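Local coordinates for protein alpha-rhamnosidase (Dictyoglomus thermophilum, PDB 6I60) that probably catalyses the hydrolysis of terminal non-reducing alpha-L-rhamnose residues in alpha-L-rhamnosides, at residues N472-K477 and N785-P790; P498-R503 and H818-F823. One frame throughout, in Å; residues are numbered along the deposited sequence.

Contact 1. Residues N472-K477 and N785-P790; sequences NELINK and NQKTYP
Leu474 carries this contact through a single methyl, CD2, which rests on the backbone and side chain of Asn785 as the chain leaves its helix. With its CG anti to the backbone N (chi1 166°), the leucine carries its branch toward Asn785, and chi2 of 71° sets CD2 3.7 Å from Asn785 O and equally far from Asn785 ND2. The same methyl then touches Lys787, whose CG comes to 4.2 Å of CD2. Asn785 also meets Asn472: Asn472 ND2 stands 3.2 Å from Asn785 OD1, and the two amide planes are 80° apart, nearly perpendicular. Asn472 has a second task as the N-cap of the helix, where its OD1 accepts from Ile475 N at 2.6 Å. Its ND2 is weakly hydrogen-bonded to Tyr781 OH of helix 777-784. Between these two segments the touching is sparse. The contact lies at the surface of the six-hairpin glycosidase domain, joining the start of helix 473-488 to the loop between helices 777-784 and 792-797. Beside it, Ile475 packs on Tyr781 and Val784 of helix 777-784 and on Phe830 and Ile834 of helix 826-835.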
loop_
_atom_site.group_PDB
_atom_site.type_symbol
_atom_site.label_atom_id
_atom_site.label_comp_id
_atom_site.label_asym_id
_atom_site.label_seq_id
_atom_site.Cartn_x
_atom_site.Cartn_y
_atom_site.Cartn_z
ATOM N N ASN A 472 -0.404 15.852 22.003
ATOM C CA ASN A 472 -1.835 16.040 21.793
ATOM C C ASN A 472 -2.473 14.677 21.542
ATOM O O ASN A 472 -2.090 13.973 20.600
ATOM C CB ASN A 472 -2.071 16.992 20.617
ATOM C CG ASN A 472 -3.544 17.204 20.305
ATOM O OD1 ASN A 472 -4.235 16.292 19.855
ATOM N ND2 ASN A 472 -4.023 18.424 20.520
ATOM N N GLU A 473 -3.439 14.302 22.385
ATOM C CA GLU A 473 -4.059 12.988 22.252
ATOM C C GLU A 473 -5.053 12.937 21.099
ATOM O O GLU A 473 -5.241 11.872 20.499
ATOM C CB GLU A 473 -4.750 12.591 23.558
ATOM C CG GLU A 473 -5.226 11.143 23.601
ATOM C CD GLU A 473 -4.087 10.141 23.488
ATOM O OE1 GLU A 473 -4.347 8.992 23.070
ATOM O OE2 GLU A 473 -2.937 10.498 23.821
ATOM N N LEU A 474 -5.693 14.062 20.776
ATOM C CA LEU A 474 -6.594 14.090 19.628
ATOM C C LEU A 474 -5.837 13.822 18.333
ATOM O O LEU A 474 -6.335 13.119 17.447
ATOM C CB LEU A 474 -7.319 15.435 19.560
ATOM C CG LEU A 474 -8.051 15.759 18.256
ATOM C CD1 LEU A 474 -9.288 14.890 18.104
ATOM C CD2 LEU A 474 -8.422 17.230 18.197
ATOM N N ILE A 475 -4.625 14.370 18.212
ATOM C CA ILE A 475 -3.788 14.078 17.052
ATOM C C ILE A 475 -3.397 12.605 17.034
ATOM O O ILE A 475 -3.381 11.965 15.975
ATOM C CB ILE A 475 -2.552 14.998 17.044
ATOM C CG1 ILE A 475 -2.971 16.448 16.796
ATOM C CG2 ILE A 475 -1.552 14.556 15.991
ATOM C CD1 ILE A 475 -1.814 17.420 16.788
ATOM N N ASN A 476 -3.088 12.041 18.206
ATOM C CA ASN A 476 -2.770 10.618 18.285
ATOM C C ASN A 476 -3.957 9.762 17.857
ATOM O O ASN A 476 -3.780 8.717 17.218
ATOM C CB ASN A 476 -2.335 10.256 19.706
ATOM C CG ASN A 476 -1.034 10.923 20.105
ATOM O OD1 ASN A 476 -0.191 11.217 19.260
ATOM N ND2 ASN A 476 -0.865 11.163 21.399
ATOM N N LYS A 477 -5.176 10.186 18.201
ATOM C CA LYS A 477 -6.357 9.435 17.789
ATOM C C LYS A 477 -6.590 9.559 16.287
ATOM O O LYS A 477 -6.968 8.583 15.631
ATOM C CB LYS A 477 -7.581 9.910 18.569
ATOM C CG LYS A 477 -7.520 9.618 20.062
ATOM C CD LYS A 477 -7.737 8.139 20.353
ATOM C CE LYS A 477 -7.418 7.800 21.805
ATOM N NZ LYS A 477 -7.237 6.333 22.016
ATOM N N ASN A 785 -6.562 20.785 15.609
ATOM C CA ASN A 785 -7.073 20.647 16.970
ATOM C C ASN A 785 -8.576 20.887 17.078
ATOM O O ASN A 785 -9.109 20.843 18.193
ATOM C CB ASN A 785 -6.326 21.607 17.901
ATOM C CG ASN A 785 -6.269 21.110 19.339
ATOM O OD1 ASN A 785 -5.302 21.368 20.055
ATOM N ND2 ASN A 785 -7.309 20.402 19.769
ATOM N N GLN A 786 -9.274 21.131 15.974
ATOM C CA GLN A 786 -10.709 21.369 16.027
ATOM C C GLN A 786 -11.463 20.068 16.274
ATOM O O GLN A 786 -11.125 19.018 15.720
ATOM C CB GLN A 786 -11.190 22.018 14.731
ATOM C CG GLN A 786 -10.838 23.492 14.621
ATOM C CD GLN A 786 -11.196 24.277 15.870
ATOM O OE1 GLN A 786 -10.317 24.730 16.604
ATOM N NE2 GLN A 786 -12.492 24.446 16.115
ATOM N N LYS A 787 -12.489 20.145 17.121
ATOM C CA LYS A 787 -13.359 19.014 17.415
ATOM C C LYS A 787 -14.769 19.214 16.876
ATOM O O LYS A 787 -15.657 18.406 17.167
ATOM C CB LYS A 787 -13.407 18.759 18.923
ATOM C CG LYS A 787 -12.376 17.759 19.419
ATOM C CD LYS A 787 -12.447 17.599 20.929
ATOM C CE LYS A 787 -11.181 18.105 21.603
ATOM N NZ LYS A 787 -10.846 17.309 22.817
ATOM N N THR A 788 -14.996 20.267 16.100
ATOM C CA THR A 788 -16.303 20.583 15.546
ATOM C C THR A 788 -16.270 20.462 14.028
ATOM O O THR A 788 -15.208 20.341 13.410
ATOM C CB THR A 788 -16.736 21.990 15.960
ATOM O OG1 THR A 788 -15.641 22.896 15.776
ATOM C CG2 THR A 788 -17.157 22.006 17.420
ATOM N N TYR A 789 -17.456 20.501 13.428
ATOM C CA TYR A 789 -17.557 20.387 11.980
ATOM C C TYR A 789 -17.036 21.660 11.312
ATOM O O TYR A 789 -17.314 22.768 11.784
ATOM C CB TYR A 789 -19.007 20.133 11.560
ATOM C CG TYR A 789 -19.221 20.158 10.060
ATOM C CD1 TYR A 789 -19.513 21.346 9.397
ATOM C CD2 TYR A 789 -19.129 18.996 9.309
ATOM C CE1 TYR A 789 -19.697 21.374 8.035
ATOM C CE2 TYR A 789 -19.318 19.013 7.945
ATOM C CZ TYR A 789 -19.602 20.205 7.313
ATOM O OH TYR A 789 -19.792 20.228 5.951
ATOM N N PRO A 790 -16.278 21.538 10.208
ATOM C CA PRO A 790 -15.779 20.273 9.660
ATOM C C PRO A 790 -14.297 20.036 9.967
ATOM O O PRO A 790 -13.458 20.889 9.665
ATOM C CB PRO A 790 -16.001 20.440 8.156
ATOM C CG PRO A 790 -15.966 21.941 7.921
ATOM C CD PRO A 790 -16.086 22.645 9.257
#

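Contact 2. Residues P498-R503 and H818-F823; sequences PQRDER and HNHIMF
Pro498 and Asn819 supply the van der Waals part of this buried contact. The proline ring crosses the asparagine side chain at about a right angle, its CG 3.6 Å from Asn819 ND2 and its CD 3.4 Å from Asn819 O. That carbonyl oxygen also accepts from Asn489 ND2. Anti placement of Asn819 CG relative to its own N (chi1 -160°) brings the amide across the ring, against CG.

A second kind of meeting pairs Arg500 with His820. Arg500 NH2 lies at the edge of the imidazole, near its plane and 3.9 Å from His820 NE2, while His820 CE1 sits over one guanidinium face. The two planes are 63° apart, and Ser817 OG holds the ring from its ND1 side.

Both segments are irregular loops leading into helices of the (alpha/alpha)6 barrel expected of this glycosidase family. A triethylene glycol, probably from the crystallisation liquor, lies beside Arg500; such molecules often mark pockets.

Within 498-503 there is a salt bridge as well. Arg500 grips Glu502 OE2 side-on, NE at 3.1 Å and NH2 at 3.0 Å, and its NH1 forms a salt bridge with Glu805. Replacing Arg500 with an alanine would probably leave Glu502 and Glu805 without this shared partner and free the His820 ring edge of its neighbour.

Hydrogen bonds shape the backbone of this loop. An inverse gamma turn centred on Asp501 brings Glu502 N weakly to Arg500 O, and the same oxygen accepts a nearly straight bond from Arg503 NE at 2.9 Å (173°).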
loop_
_atom_site.group_PDB
_atom_site.type_symbol
_atom_site.label_atom_id
_atom_site.label_comp_id
_atom_site.label_asym_id
_atom_site.label_seq_id
_atom_site.Cartn_x
_atom_site.Cartn_y
_atom_site.Cartn_z
ATOM N N PRO A 498 -13.482 -0.365 1.824
ATOM C CA PRO A 498 -13.393 -1.827 1.854
ATOM C C PRO A 498 -14.685 -2.524 2.255
ATOM O O PRO A 498 -14.676 -3.734 2.499
ATOM C CB PRO A 498 -12.301 -2.062 2.900
ATOM C CG PRO A 498 -12.452 -0.862 3.865
ATOM C CD PRO A 498 -13.308 0.193 3.176
ATOM N N GLN A 499 -15.800 -1.794 2.324
ATOM C CA GLN A 499 -17.012 -2.335 2.926
ATOM C C GLN A 499 -18.175 -2.516 1.960
ATOM O O GLN A 499 -18.988 -3.420 2.167
ATOM C CB GLN A 499 -17.461 -1.448 4.099
ATOM C CG GLN A 499 -18.268 -0.217 3.709
ATOM C CD GLN A 499 -17.398 0.930 3.233
ATOM O OE1 GLN A 499 -16.499 1.382 3.942
ATOM N NE2 GLN A 499 -17.660 1.404 2.022
ATOM N N ARG A 500 -18.277 -1.707 0.908
ATOM C CA ARG A 500 -19.448 -1.731 0.045
ATOM C C ARG A 500 -19.127 -2.406 -1.291
ATOM O O ARG A 500 -18.072 -3.027 -1.468
ATOM C CB ARG A 500 -19.986 -0.311 -0.150
ATOM C CG ARG A 500 -19.056 0.627 -0.900
ATOM C CD ARG A 500 -19.524 2.068 -0.768
ATOM N NE ARG A 500 -18.737 2.989 -1.584
ATOM C CZ ARG A 500 -18.658 4.298 -1.362
ATOM N NH1 ARG A 500 -19.317 4.837 -0.346
ATOM N NH2 ARG A 500 -17.922 5.067 -2.150
ATOM N N ASP A 501 -20.057 -2.280 -2.237
ATOM C CA ASP A 501 -19.934 -2.913 -3.544
ATOM C C ASP A 501 -19.016 -2.117 -4.463
ATOM O O ASP A 501 -19.366 -1.838 -5.614
ATOM C CB ASP A 501 -21.316 -3.075 -4.183
ATOM C CG ASP A 501 -22.140 -1.798 -4.134
ATOM O OD1 ASP A 501 -21.675 -0.795 -3.551
ATOM O OD2 ASP A 501 -23.262 -1.797 -4.682
ATOM N N GLU A 502 -17.839 -1.749 -3.964
ATOM C CA GLU A 502 -16.872 -1.003 -4.758
ATOM C C GLU A 502 -15.475 -1.567 -4.543
ATOM O O GLU A 502 -15.076 -2.523 -5.218
ATOM C CB GLU A 502 -16.915 0.485 -4.403
ATOM C CG GLU A 502 -16.248 1.388 -5.428
ATOM C CD GLU A 502 -16.717 2.827 -5.333
ATOM O OE1 GLU A 502 -16.295 3.648 -6.176
ATOM O OE2 GLU A 502 -17.507 3.140 -4.417
ATOM N N ARG A 503 -14.729 -0.985 -3.601
ATOM C CA ARG A 503 -13.373 -1.423 -3.273
ATOM C C ARG A 503 -12.453 -1.379 -4.490
ATOM O O ARG A 503 -11.508 -2.164 -4.597
ATOM C CB ARG A 503 -13.375 -2.823 -2.649
ATOM C CG ARG A 503 -14.451 -3.026 -1.593
ATOM C CD ARG A 503 -14.610 -4.493 -1.238
ATOM N NE ARG A 503 -15.901 -4.767 -0.610
ATOM C CZ ARG A 503 -16.124 -5.774 0.230
ATOM N NH1 ARG A 503 -15.143 -6.606 0.548
ATOM N NH2 ARG A 503 -17.331 -5.947 0.751
ATOM N N HIS A 818 -17.614 4.944 5.830
ATOM C CA HIS A 818 -16.934 5.323 7.062
ATOM C C HIS A 818 -15.535 4.726 7.171
ATOM O O HIS A 818 -15.012 4.587 8.282
ATOM C CB HIS A 818 -17.776 4.914 8.271
ATOM C CG HIS A 818 -18.866 5.883 8.606
ATOM N ND1 HIS A 818 -19.048 6.389 9.875
ATOM C CD2 HIS A 818 -19.831 6.438 7.836
ATOM C CE1 HIS A 818 -20.078 7.217 9.872
ATOM N NE2 HIS A 818 -20.572 7.264 8.647
ATOM N N ASN A 819 -14.918 4.368 6.051
ATOM C CA ASN A 819 -13.561 3.834 6.062
ATOM C C ASN A 819 -12.859 4.216 4.760
ATOM O O ASN A 819 -12.435 3.376 3.971
ATOM C CB ASN A 819 -13.574 2.322 6.278
ATOM C CG ASN A 819 -12.235 1.793 6.766
ATOM O OD1 ASN A 819 -11.236 2.513 6.779
ATOM N ND2 ASN A 819 -12.211 0.529 7.172
ATOM N N HIS A 820 -12.723 5.515 4.526
ATOM C CA HIS A 820 -12.013 6.026 3.366
ATOM C C HIS A 820 -10.614 6.490 3.754
ATOM O O HIS A 820 -10.325 6.772 4.919
ATOM C CB HIS A 820 -12.786 7.175 2.714
ATOM C CG HIS A 820 -13.711 6.734 1.624
ATOM N ND1 HIS A 820 -14.639 5.730 1.799
ATOM C CD2 HIS A 820 -13.845 7.152 0.343
ATOM C CE1 HIS A 820 -15.310 5.555 0.673
ATOM N NE2 HIS A 820 -14.847 6.404 -0.226
ATOM N N ILE A 821 -9.746 6.569 2.750
ATOM C CA ILE A 821 -8.341 6.898 2.958
ATOM C C ILE A 821 -7.915 8.162 2.225
ATOM O O ILE A 821 -6.790 8.639 2.448
ATOM C CB ILE A 821 -7.431 5.715 2.555
ATOM C CG1 ILE A 821 -6.017 5.869 3.126
ATOM C CG2 ILE A 821 -7.407 5.548 1.041
ATOM C CD1 ILE A 821 -5.980 6.348 4.559
ATOM N N MET A 822 -8.773 8.740 1.379
ATOM C CA MET A 822 -8.363 9.897 0.587
ATOM C C MET A 822 -8.021 11.090 1.472
ATOM O O MET A 822 -7.091 11.848 1.172
ATOM C CB MET A 822 -9.459 10.263 -0.412
ATOM C CG MET A 822 -10.872 10.122 0.133
ATOM S SD MET A 822 -12.120 10.315 -1.155
ATOM C CE MET A 822 -13.500 10.943 -0.205
ATOM N N PHE A 823 -8.754 11.271 2.569
ATOM C CA PHE A 823 -8.496 12.383 3.476
ATOM C C PHE A 823 -7.368 12.102 4.464
ATOM O O PHE A 823 -7.111 12.942 5.334
ATOM C CB PHE A 823 -9.772 12.745 4.246
ATOM C CG PHE A 823 -10.710 13.641 3.482
ATOM C CD1 PHE A 823 -10.311 14.906 3.082
ATOM C CD2 PHE A 823 -11.992 13.217 3.166
ATOM C CE1 PHE A 823 -11.173 15.731 2.381
ATOM C CE2 PHE A 823 -12.857 14.038 2.465
ATOM C CZ PHE A 823 -12.447 15.298 2.074
#

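Followed from the N terminus, the chain meets 472-477 first and 498-503 second, then runs through a long excursion, about half of it helix, before reaching 785-790 and 818-823. Contact 1 closes a loop of 307 residues and contact 2 one of 314. Because the first partners come in the same order as the second, the two closures cross instead of nesting. Both lie within the six-hairpin glycosidase domain, their centres about 22 Å apart and without touching. Contact 1 ties the start of helix 473-488 to the loop after helix 777-784 at the surface; contact 2 joins the loops leading to helices 507-512 and 826-835 in the interior.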